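Local atomic coordinates of membrane lipoprotein family protein (Aeropyrum pernix, PDB entry 4PEV), a protein that probably serves as the solute-binding lipoprotein of an ABC transporter, capturing nucleosides such as adenosine for uptake. Residues R249-H259 against V274-Q285; I293-V301 against G329-I338. All coordinates share one frame; numbering follows the deposited sequence. Where two conformers were deposited one is given.

Contact 1. Residues R249-H259 against V274-Q285; sequences RVFYGVAGLTH and VIAFSIGQDASQ. With ADN (adenosine), chain F.
The side chains of Tyr252 and Ile279 cross at about a right angle, with CD1 of Tyr252 3.6 Å from CG2 of Ile279. The tyrosine CG lies anti to the backbone N (chi1 -171°), a turn that brings the far end of the ring nearer to strand 277-282, edge-on to Gly280 O. Val254 CG2 covers one face of this ring. Trimming Tyr252 to an alanine would probably open a gap beside Ile279 CG2 and leave Val254 CG2 without the ring face it lies on. Beside the ring, Val250 CG1 packs on Ile279 CD1 at 3.8 Å; Val250 also packs on Ala170 and Ile173 of helix 159-181, where a compact branched side chain fits.

The strands are parallel neighbours joined by helix 258-271, a beta-alpha-beta crossover. Phe251 and Ser278 turn to that helix, where the small serine fits against Phe263 and Val266.

Beyond the C-terminal end of strand 249-254, His259 lies with one ring face over Gly253, where a CB would strike the imidazole. His259 ND1 accepts from Ala255 N (3.1 Å), while NE2 gives a weak, straight bond to Gln285 OE1 (3.3 Å), the ring and amide planes 84° apart. The same Gln285 OE1 takes Gln281 N at 2.8 Å, and Gln285 NE2 donates to a water that in turn donates to Gly256 O. Gly256, at positive phi and where a CB would come too close to adenosine N7, gives its N to O5' of the nucleoside at 2.7 Å. Asp282 spans the sugar, OD1 receiving O3' at 2.5 Å and OD2 receiving O5' at 2.9 Å.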
loop_
_atom_site.group_PDB
_atom_site.type_symbol
_atom_site.label_atom_id
_atom_site.label_comp_id
_atom_site.label_asym_id
_atom_site.label_seq_id
_atom_site.Cartn_x
_atom_site.Cartn_y
_atom_site.Cartn_z
ATOM N N ARG C 249 16.194 -3.180 11.118
ATOM C CA ARG C 249 15.566 -4.314 11.790
ATOM C C ARG C 249 14.040 -4.362 11.641
ATOM O O ARG C 249 13.420 -5.386 11.920
ATOM C CB ARG C 249 15.946 -4.291 13.271
ATOM C CG ARG C 249 17.405 -4.634 13.535
ATOM C CD ARG C 249 17.673 -6.121 13.365
ATOM N NE ARG C 249 18.992 -6.494 13.870
ATOM C CZ ARG C 249 19.234 -6.900 15.108
ATOM N NH1 ARG C 249 18.251 -6.987 15.978
ATOM N NH2 ARG C 249 20.466 -7.215 15.464
ATOM N N VAL C 250 13.436 -3.263 11.211
ATOM C CA VAL C 250 12.017 -3.215 10.966
ATOM C C VAL C 250 11.810 -2.759 9.536
ATOM O O VAL C 250 12.328 -1.712 9.134
ATOM C CB VAL C 250 11.346 -2.236 11.915
ATOM C CG1 VAL C 250 9.834 -2.283 11.729
ATOM C CG2 VAL C 250 11.745 -2.563 13.351
ATOM N N PHE C 251 11.028 -3.535 8.790
ATOM C CA PHE C 251 10.992 -3.462 7.336
ATOM C C PHE C 251 9.598 -3.260 6.775
ATOM O O PHE C 251 8.843 -4.226 6.666
ATOM C CB PHE C 251 11.504 -4.772 6.771
ATOM C CG PHE C 251 12.978 -4.888 6.772
ATOM C CD1 PHE C 251 13.631 -5.420 7.855
ATOM C CD2 PHE C 251 13.703 -4.475 5.677
ATOM C CE1 PHE C 251 14.995 -5.552 7.858
ATOM C CE2 PHE C 251 15.071 -4.583 5.669
ATOM C CZ PHE C 251 15.725 -5.127 6.765
ATOM N N TYR C 252 9.281 -2.028 6.368
ATOM C CA TYR C 252 7.981 -1.708 5.759
ATOM C C TYR C 252 7.966 -2.034 4.275
ATOM O O TYR C 252 8.787 -1.530 3.514
ATOM C CB TYR C 252 7.684 -0.223 5.953
ATOM C CG TYR C 252 6.311 0.236 5.580
ATOM C CD1 TYR C 252 5.219 -0.625 5.585
ATOM C CD2 TYR C 252 6.087 1.577 5.281
ATOM C CE1 TYR C 252 3.949 -0.162 5.262
ATOM C CE2 TYR C 252 4.823 2.060 4.967
ATOM C CZ TYR C 252 3.760 1.192 4.955
ATOM O OH TYR C 252 2.518 1.678 4.632
ATOM N N GLY C 253 7.010 -2.846 3.850
ATOM C CA GLY C 253 6.940 -3.275 2.451
ATOM C C GLY C 253 6.104 -2.365 1.588
ATOM O O GLY C 253 4.895 -2.401 1.654
ATOM N N VAL C 254 6.749 -1.548 0.768
ATOM C CA VAL C 254 6.027 -0.595 -0.072
ATOM C C VAL C 254 6.355 -0.797 -1.565
ATOM O O VAL C 254 6.522 0.161 -2.318
ATOM C CB VAL C 254 6.318 0.869 0.344
ATOM C CG1 VAL C 254 5.182 1.773 -0.109
ATOM C CG2 VAL C 254 6.495 0.999 1.849
ATOM N N ALA C 255 6.365 -2.050 -2.006
ATOM C CA ALA C 255 6.875 -2.392 -3.330
ATOM C C ALA C 255 6.102 -3.500 -4.065
ATOM O O ALA C 255 6.677 -4.209 -4.895
ATOM C CB ALA C 255 8.338 -2.780 -3.197
ATOM N N GLY C 256 4.808 -3.640 -3.797
ATOM C CA GLY C 256 4.033 -4.743 -4.378
ATOM C C GLY C 256 4.713 -6.108 -4.239
ATOM O O GLY C 256 5.198 -6.490 -3.166
ATOM N N LEU C 257 4.779 -6.833 -5.343
ATOM C CA LEU C 257 5.362 -8.158 -5.344
ATOM C C LEU C 257 6.817 -8.119 -4.886
ATOM O O LEU C 257 7.302 -9.069 -4.257
ATOM C CB LEU C 257 5.276 -8.768 -6.758
ATOM C CG LEU C 257 5.953 -10.134 -6.966
ATOM C CD1 LEU C 257 5.422 -11.176 -5.983
ATOM C CD2 LEU C 257 5.799 -10.619 -8.391
ATOM N N THR C 258 7.511 -7.034 -5.224
ATOM C CA THR C 258 8.925 -6.912 -4.920
ATOM C C THR C 258 9.206 -7.192 -3.456
ATOM O O THR C 258 10.160 -7.883 -3.134
ATOM C CB THR C 258 9.493 -5.514 -5.276
ATOM O OG1 THR C 258 9.167 -5.180 -6.631
ATOM C CG2 THR C 258 11.015 -5.478 -5.111
ATOM N N HIS C 259 8.374 -6.685 -2.557
ATOM C CA HIS C 259 8.683 -6.858 -1.133
ATOM C C HIS C 259 8.244 -8.193 -0.563
ATOM O O HIS C 259 8.292 -8.366 0.642
ATOM C CB HIS C 259 8.187 -5.694 -0.271
ATOM C CG HIS C 259 6.711 -5.641 -0.085
ATOM N ND1 HIS C 259 5.903 -4.861 -0.869
ATOM C CD2 HIS C 259 5.898 -6.224 0.825
ATOM C CE1 HIS C 259 4.651 -4.968 -0.461
ATOM N NE2 HIS C 259 4.619 -5.792 0.566
ATOM N N VAL C 274 18.451 -13.465 14.445
ATOM C CA VAL C 274 18.366 -12.026 14.463
ATOM C C VAL C 274 16.931 -11.586 14.716
ATOM O O VAL C 274 16.004 -12.097 14.105
ATOM C CB VAL C 274 18.845 -11.446 13.112
ATOM C CG1 VAL C 274 18.609 -9.942 13.053
ATOM C CG2 VAL C 274 20.321 -11.780 12.874
ATOM N N ILE C 275 16.745 -10.614 15.596
ATOM C CA ILE C 275 15.407 -10.111 15.892
ATOM C C ILE C 275 15.036 -8.993 14.919
ATOM O O ILE C 275 15.556 -7.875 15.037
ATOM C CB ILE C 275 15.308 -9.618 17.348
ATOM C CG1 ILE C 275 15.421 -10.817 18.297
ATOM C CG2 ILE C 275 14.000 -8.867 17.574
ATOM C CD1 ILE C 275 15.702 -10.445 19.745
ATOM N N ALA C 276 14.141 -9.308 13.974
ATOM C CA ALA C 276 13.669 -8.360 12.954
ATOM C C ALA C 276 12.220 -8.622 12.567
ATOM O O ALA C 276 11.740 -9.736 12.665
ATOM C CB ALA C 276 14.549 -8.431 11.711
ATOM N N PHE C 277 11.534 -7.595 12.086
ATOM C CA PHE C 277 10.119 -7.720 11.756
ATOM C C PHE C 277 9.775 -7.031 10.446
ATOM O O PHE C 277 10.422 -6.060 10.067
ATOM C CB PHE C 277 9.272 -7.119 12.874
ATOM C CG PHE C 277 9.405 -7.839 14.180
ATOM C CD1 PHE C 277 8.655 -8.975 14.438
ATOM C CD2 PHE C 277 10.280 -7.379 15.156
ATOM C CE1 PHE C 277 8.786 -9.644 15.647
ATOM C CE2 PHE C 277 10.414 -8.043 16.365
ATOM C CZ PHE C 277 9.664 -9.176 16.608
ATOM N N SER C 278 8.752 -7.540 9.766
ATOM C CA SER C 278 8.292 -6.965 8.521
ATOM C C SER C 278 6.925 -6.329 8.746
ATOM O O SER C 278 6.203 -6.685 9.679
ATOM C CB SER C 278 8.195 -8.042 7.432
ATOM O OG SER C 278 9.461 -8.597 7.101
ATOM N N ILE C 279 6.577 -5.389 7.876
ATOM C CA ILE C 279 5.276 -4.733 7.889
ATOM C C ILE C 279 4.621 -4.776 6.494
ATOM O O ILE C 279 5.183 -4.275 5.516
ATOM C CB ILE C 279 5.407 -3.277 8.368
ATOM C CG1 ILE C 279 6.137 -3.258 9.729
ATOM C CG2 ILE C 279 4.033 -2.603 8.405
ATOM C CD1 ILE C 279 6.268 -1.894 10.393
ATOM N N GLY C 280 3.430 -5.376 6.424
ATOM C CA GLY C 280 2.720 -5.582 5.166
ATOM C C GLY C 280 2.046 -4.335 4.650
ATOM O O GLY C 280 1.839 -3.380 5.394
ATOM N N GLN C 281 1.710 -4.333 3.368
ATOM C CA GLN C 281 0.998 -3.206 2.780
ATOM C C GLN C 281 -0.035 -3.671 1.762
ATOM O O GLN C 281 0.187 -4.652 1.047
ATOM C CB GLN C 281 1.979 -2.206 2.143
ATOM C CG GLN C 281 1.363 -0.937 1.557
ATOM C CD GLN C 281 0.458 -0.175 2.527
ATOM O OE1 GLN C 281 0.799 0.049 3.702
ATOM N NE2 GLN C 281 -0.709 0.239 2.030
ATOM N N ASP C 282 -1.158 -2.946 1.740
ATOM C CA ASP C 282 -2.259 -3.068 0.768
ATOM C C ASP C 282 -3.263 -4.050 1.313
ATOM O O ASP C 282 -4.330 -3.634 1.766
ATOM C CB ASP C 282 -1.788 -3.392 -0.667
ATOM C CG ASP C 282 -0.916 -2.282 -1.257
ATOM O OD1 ASP C 282 -1.292 -1.100 -1.043
ATOM O OD2 ASP C 282 0.130 -2.570 -1.914
ATOM N N ALA C 283 -2.933 -5.332 1.300
ATOM C CA ALA C 283 -3.722 -6.306 2.052
ATOM C C ALA C 283 -3.039 -6.527 3.391
ATOM O O ALA C 283 -1.926 -6.030 3.618
ATOM C CB ALA C 283 -3.837 -7.619 1.303
ATOM N N SER C 284 -3.724 -7.231 4.288
ATOM C CA SER C 284 -3.078 -7.781 5.473
ATOM C C SER C 284 -2.296 -8.989 4.994
ATOM O O SER C 284 -2.897 -9.954 4.510
ATOM C CB SER C 284 -4.089 -8.216 6.551
ATOM O OG SER C 284 -3.724 -9.469 7.146
ATOM N N GLN C 285 -0.978 -8.939 5.162
ATOM C CA GLN C 285 -0.099 -9.989 4.663
ATOM C C GLN C 285 0.542 -10.835 5.774
ATOM O O GLN C 285 1.475 -11.591 5.509
ATOM C CB GLN C 285 0.972 -9.365 3.770
ATOM C CG GLN C 285 0.394 -8.659 2.556
ATOM C CD GLN C 285 1.441 -7.887 1.782
ATOM O OE1 GLN C 285 1.976 -6.893 2.258
ATOM N NE2 GLN C 285 1.734 -8.340 0.585
HETATM O "O5'" ADN F . 2.881 -2.136 -2.578
HETATM C "C5'" ADN F . 3.021 -0.767 -2.152
HETATM C "C4'" ADN F . 2.403 0.281 -3.084
HETATM O "O4'" ADN F . 3.061 0.326 -4.353
HETATM C "C3'" ADN F . 0.928 0.114 -3.437
HETATM O "O3'" ADN F . 0.063 0.582 -2.397
HETATM C "C2'" ADN F . 0.818 0.914 -4.731
HETATM O "O2'" ADN F . 0.657 2.323 -4.513
HETATM C "C1'" ADN F . 2.146 0.659 -5.393
HETATM N N9 ADN F . 2.069 -0.484 -6.323
HETATM C C8 ADN F . 2.114 -1.802 -6.014
HETATM N N7 ADN F . 2.031 -2.573 -7.131
HETATM C C5 ADN F . 1.940 -1.723 -8.175
HETATM C C6 ADN F . 1.818 -1.831 -9.645
HETATM N N6 ADN F . 1.776 -3.045 -10.225
HETATM N N1 ADN F . 1.740 -0.691 -10.375
HETATM C C2 ADN F . 1.769 0.534 -9.807
HETATM N N3 ADN F . 1.875 0.710 -8.484
HETATM C C4 ADN F . 1.959 -0.351 -7.636
HETATM O O HOH W 1 3.339 -8.180 -2.021
#

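Contact 2. Residues I293-V301 against G329-I338; sequences IIISGLKRV and GGLGLSDEEI. With ADN (adenosine), chain F.
Lys299 and Leu331 lie side by side, pointing the same way, on the face of the sheet that leads to adenosine. From Lys299 CB onward the chain runs along one methyl: CB, CG and CD all touch Leu331 CD2, with CG 4.0 Å from it. CG sits anti to the backbone N (chi1 -177°), and bends at chi2 and chi3 then steer the chain to the sugar. Lys299 CE passes 3.1 Å from adenosine O3', and NZ donates to O2' at 3.1 Å and, weakly, to O3' at 3.1 Å. Salt bridges from NZ to Asp142 and Glu159 give the ammonium group two acidic partners, which probably favours its charged form. A lysine suits the place because its aliphatic part can lie on leucine while its tip reaches both ribose hydroxyls.

On the other face, Leu298 brings CD1 close to Leu333 O and meets Ile338 CG2 at 4.0 Å, the two side chains crossing at a slant. Ile338 belongs to a helix begun by Asp335, the N-cap, whose OD1 accepts from Ile338 N at 3.1 Å in a nearly straight bond. Ser296 and Ser334 bring their CB atoms to 4.0 Å; serines serve well here, being small enough to face each other while both hydroxyls bond to the carboxylate of Glu286. Arg300 lays CG against Gly329 O and folds back to a salt bridge with Asp302.

The backbones run antiparallel. Leu298 N donates to Gly332 O at 2.8 Å, with a weaker bond returned, and Ser334 N to Ser296 O and Arg300 N to Gly330 O continue the ladder. A short antiparallel strand thus closes the edge of an otherwise parallel sheet, in a lobe of the type I periplasmic-binding-protein fold, with Lys299 reaching into the nucleoside site.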
loop_
_atom_site.group_PDB
_atom_site.type_symbol
_atom_site.label_atom_id
_atom_site.label_comp_id
_atom_site.label_asym_id
_atom_site.label_seq_id
_atom_site.Cartn_x
_atom_site.Cartn_y
_atom_site.Cartn_z
ATOM N N ILE C 293 5.877 -11.059 10.284
ATOM C CA ILE C 293 5.025 -10.038 9.669
ATOM C C ILE C 293 4.026 -9.605 10.714
ATOM O O ILE C 293 2.981 -10.205 10.869
ATOM C CB ILE C 293 4.329 -10.529 8.376
ATOM C CG1 ILE C 293 5.386 -11.019 7.391
ATOM C CG2 ILE C 293 3.544 -9.403 7.713
ATOM C CD1 ILE C 293 4.839 -11.797 6.211
ATOM N N ILE C 294 4.366 -8.549 11.431
ATOM C CA ILE C 294 3.664 -8.216 12.671
ATOM C C ILE C 294 2.389 -7.379 12.457
ATOM O O ILE C 294 1.480 -7.427 13.273
ATOM C CB ILE C 294 4.646 -7.538 13.650
ATOM C CG1 ILE C 294 4.182 -7.697 15.095
ATOM C CG2 ILE C 294 4.866 -6.076 13.289
ATOM C CD1 ILE C 294 5.074 -6.986 16.092
ATOM N N ILE C 295 2.322 -6.635 11.358
ATOM C CA ILE C 295 1.199 -5.748 11.082
ATOM C C ILE C 295 1.203 -5.357 9.612
ATOM O O ILE C 295 2.200 -5.539 8.932
ATOM C CB ILE C 295 1.253 -4.479 11.977
ATOM C CG1 ILE C 295 -0.105 -3.770 12.018
ATOM C CG2 ILE C 295 2.338 -3.519 11.510
ATOM C CD1 ILE C 295 -0.397 -3.101 13.347
ATOM N N SER C 296 0.093 -4.827 9.116
ATOM C CA SER C 296 0.009 -4.406 7.720
ATOM C C SER C 296 -0.730 -3.085 7.590
ATOM O O SER C 296 -1.796 -2.896 8.198
ATOM C CB SER C 296 -0.706 -5.478 6.870
ATOM O OG SER C 296 -0.059 -6.747 6.963
ATOM N N GLY C 297 -0.174 -2.171 6.801
ATOM C CA GLY C 297 -0.939 -1.010 6.341
ATOM C C GLY C 297 -1.967 -1.490 5.326
ATOM O O GLY C 297 -1.648 -2.303 4.462
ATOM N N LEU C 298 -3.203 -1.014 5.424
ATOM C CA LEU C 298 -4.249 -1.453 4.497
ATOM C C LEU C 298 -4.574 -0.357 3.540
ATOM O O LEU C 298 -4.628 0.797 3.921
ATOM C CB LEU C 298 -5.538 -1.814 5.223
ATOM C CG LEU C 298 -5.430 -2.936 6.235
ATOM C CD1 LEU C 298 -6.712 -2.981 7.047
ATOM C CD2 LEU C 298 -5.165 -4.262 5.540
ATOM N N LYS C 299 -4.810 -0.740 2.294
ATOM C CA LYS C 299 -5.271 0.175 1.267
ATOM C C LYS C 299 -6.413 -0.531 0.572
ATOM O O LYS C 299 -6.212 -1.588 -0.034
ATOM C CB LYS C 299 -4.142 0.484 0.296
ATOM C CG LYS C 299 -4.520 1.496 -0.767
ATOM C CD LYS C 299 -3.398 2.496 -1.077
ATOM C CE LYS C 299 -2.620 2.142 -2.327
ATOM N NZ LYS C 299 -1.635 3.203 -2.683
ATOM N N ARG C 300 -7.615 0.028 0.685
ATOM C CA ARG C 300 -8.817 -0.650 0.211
ATOM C C ARG C 300 -9.075 -0.425 -1.274
ATOM O O ARG C 300 -10.110 0.116 -1.671
ATOM C CB ARG C 300 -10.019 -0.234 1.049
ATOM C CG ARG C 300 -9.847 -0.486 2.544
ATOM C CD ARG C 300 -9.388 -1.912 2.846
ATOM N NE ARG C 300 -10.308 -2.894 2.282
ATOM C CZ ARG C 300 -11.394 -3.346 2.895
ATOM N NH1 ARG C 300 -11.702 -2.932 4.106
ATOM N NH2 ARG C 300 -12.175 -4.227 2.302
ATOM N N VAL C 301 -8.132 -0.904 -2.084
ATOM C CA VAL C 301 -8.250 -0.874 -3.536
ATOM C C VAL C 301 -9.469 -1.673 -4.018
ATOM O O VAL C 301 -10.083 -1.350 -5.042
ATOM C CB VAL C 301 -6.975 -1.448 -4.190
ATOM C CG1 VAL C 301 -7.119 -1.542 -5.707
ATOM C CG2 VAL C 301 -5.776 -0.589 -3.841
ATOM N N GLY C 329 -12.493 4.888 5.859
ATOM C CA GLY C 329 -12.203 3.459 5.875
ATOM C C GLY C 329 -11.278 3.034 4.748
ATOM O O GLY C 329 -10.941 1.856 4.630
ATOM N N GLY C 330 -10.854 3.983 3.920
ATOM C CA GLY C 330 -10.057 3.672 2.728
ATOM C C GLY C 330 -8.649 3.207 3.059
ATOM O O GLY C 330 -8.028 2.463 2.299
ATOM N N LEU C 331 -8.148 3.673 4.199
ATOM C CA LEU C 331 -6.862 3.239 4.740
ATOM C C LEU C 331 -7.056 2.786 6.185
ATOM O O LEU C 331 -7.998 3.200 6.847
ATOM C CB LEU C 331 -5.850 4.386 4.671
ATOM C CG LEU C 331 -5.694 5.033 3.298
ATOM C CD1 LEU C 331 -4.745 6.214 3.399
ATOM C CD2 LEU C 331 -5.198 4.029 2.258
ATOM N N GLY C 332 -6.175 1.925 6.669
ATOM C CA GLY C 332 -6.263 1.456 8.038
ATOM C C GLY C 332 -5.088 0.585 8.401
ATOM O O GLY C 332 -4.182 0.400 7.589
ATOM N N LEU C 333 -5.093 0.080 9.635
ATOM C CA LEU C 333 -4.156 -0.943 10.064
ATOM C C LEU C 333 -4.881 -2.259 10.230
ATOM O O LEU C 333 -6.086 -2.325 10.481
ATOM C CB LEU C 333 -3.501 -0.582 11.393
ATOM C CG LEU C 333 -2.612 0.661 11.446
ATOM C CD1 LEU C 333 -2.110 0.853 12.861
ATOM C CD2 LEU C 333 -1.429 0.558 10.499
ATOM N N SER C 334 -4.095 -3.308 10.103
ATOM C CA SER C 334 -4.536 -4.673 10.220
ATOM C C SER C 334 -5.013 -4.994 11.649
ATOM O O SER C 334 -4.223 -4.910 12.580
ATOM C CB SER C 334 -3.322 -5.532 9.852
ATOM O OG SER C 334 -3.649 -6.881 9.674
ATOM N N ASP C 335 -6.288 -5.365 11.825
ATOM C CA ASP C 335 -6.802 -5.864 13.130
ATOM C C ASP C 335 -7.148 -7.380 13.105
ATOM O O ASP C 335 -6.939 -8.038 12.103
ATOM C CB ASP C 335 -8.014 -5.030 13.569
ATOM C CG ASP C 335 -9.271 -5.350 12.770
ATOM O OD1 ASP C 335 -9.335 -6.454 12.207
ATOM O OD2 ASP C 335 -10.201 -4.512 12.709
ATOM N N GLU C 336 -7.692 -7.922 14.197
ATOM C CA GLU C 336 -8.005 -9.375 14.310
ATOM C C GLU C 336 -8.787 -9.939 13.133
ATOM O O GLU C 336 -8.384 -10.920 12.522
ATOM C CB GLU C 336 -8.820 -9.693 15.579
ATOM C CG GLU C 336 -8.040 -9.746 16.891
ATOM C CD GLU C 336 -7.871 -8.377 17.566
ATOM O OE1 GLU C 336 -7.801 -8.356 18.818
ATOM O OE2 GLU C 336 -7.803 -7.326 16.862
ATOM N N GLU C 337 -9.921 -9.327 12.833
ATOM C CA GLU C 337 -10.834 -9.888 11.846
ATOM C C GLU C 337 -10.264 -9.801 10.426
ATOM O O GLU C 337 -10.389 -10.746 9.644
ATOM C CB GLU C 337 -12.224 -9.238 11.953
ATOM C CG GLU C 337 -12.453 -7.995 11.112
ATOM C CD GLU C 337 -13.929 -7.679 10.954
ATOM O OE1 GLU C 337 -14.616 -7.511 11.989
ATOM O OE2 GLU C 337 -14.404 -7.599 9.796
ATOM N N ILE C 338 -9.613 -8.681 10.121
ATOM C CA ILE C 338 -9.014 -8.444 8.802
ATOM C C ILE C 338 -7.890 -9.479 8.574
ATOM O O ILE C 338 -7.755 -10.037 7.489
ATOM C CB ILE C 338 -8.426 -7.012 8.644
ATOM C CG1 ILE C 338 -9.340 -5.905 9.223
ATOM C CG2 ILE C 338 -8.124 -6.731 7.183
ATOM C CD1 ILE C 338 -10.350 -5.280 8.275
HETATM O "O5'" ADN F . 2.881 -2.136 -2.578
HETATM C "C5'" ADN F . 3.021 -0.767 -2.152
HETATM C "C4'" ADN F . 2.403 0.281 -3.084
HETATM O "O4'" ADN F . 3.061 0.326 -4.353
HETATM C "C3'" ADN F . 0.928 0.114 -3.437
HETATM O "O3'" ADN F . 0.063 0.582 -2.397
HETATM C "C2'" ADN F . 0.818 0.914 -4.731
HETATM O "O2'" ADN F . 0.657 2.323 -4.513
HETATM C "C1'" ADN F . 2.146 0.659 -5.393
HETATM N N9 ADN F . 2.069 -0.484 -6.323
HETATM C C8 ADN F . 2.114 -1.802 -6.014
HETATM N N7 ADN F . 2.031 -2.573 -7.131
HETATM C C5 ADN F . 1.940 -1.723 -8.175
HETATM C C6 ADN F . 1.818 -1.831 -9.645
HETATM N N6 ADN F . 1.776 -3.045 -10.225
HETATM N N1 ADN F . 1.740 -0.691 -10.375
HETATM C C2 ADN F . 1.769 0.534 -9.807
HETATM N N3 ADN F . 1.875 0.710 -8.484
HETATM C C4 ADN F . 1.959 -0.351 -7.636
#

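Contacts 1 and 2 follow one another along the chain, the first closing before the second opens, and their centres lie about 13 Å apart in one mixed sheet. Strands 248-254, 277-282, 293-299 and 331-333 stand next to each other in that order, so 277-282 and 293-299 form the seam: Gly280 N and O probably bond to Ile295 O and Gly297 N. Ser284 also packs on Ser334 across the two contacts. The parallel strands of contact 1 continue into the sheet's interior, whereas contact 2 ends at its edge. Neighbouring strands of this sheet thus supply several of the groups that hold the nucleoside, while Asp142, just after strand 137-141 of the other sheet, also bonds it.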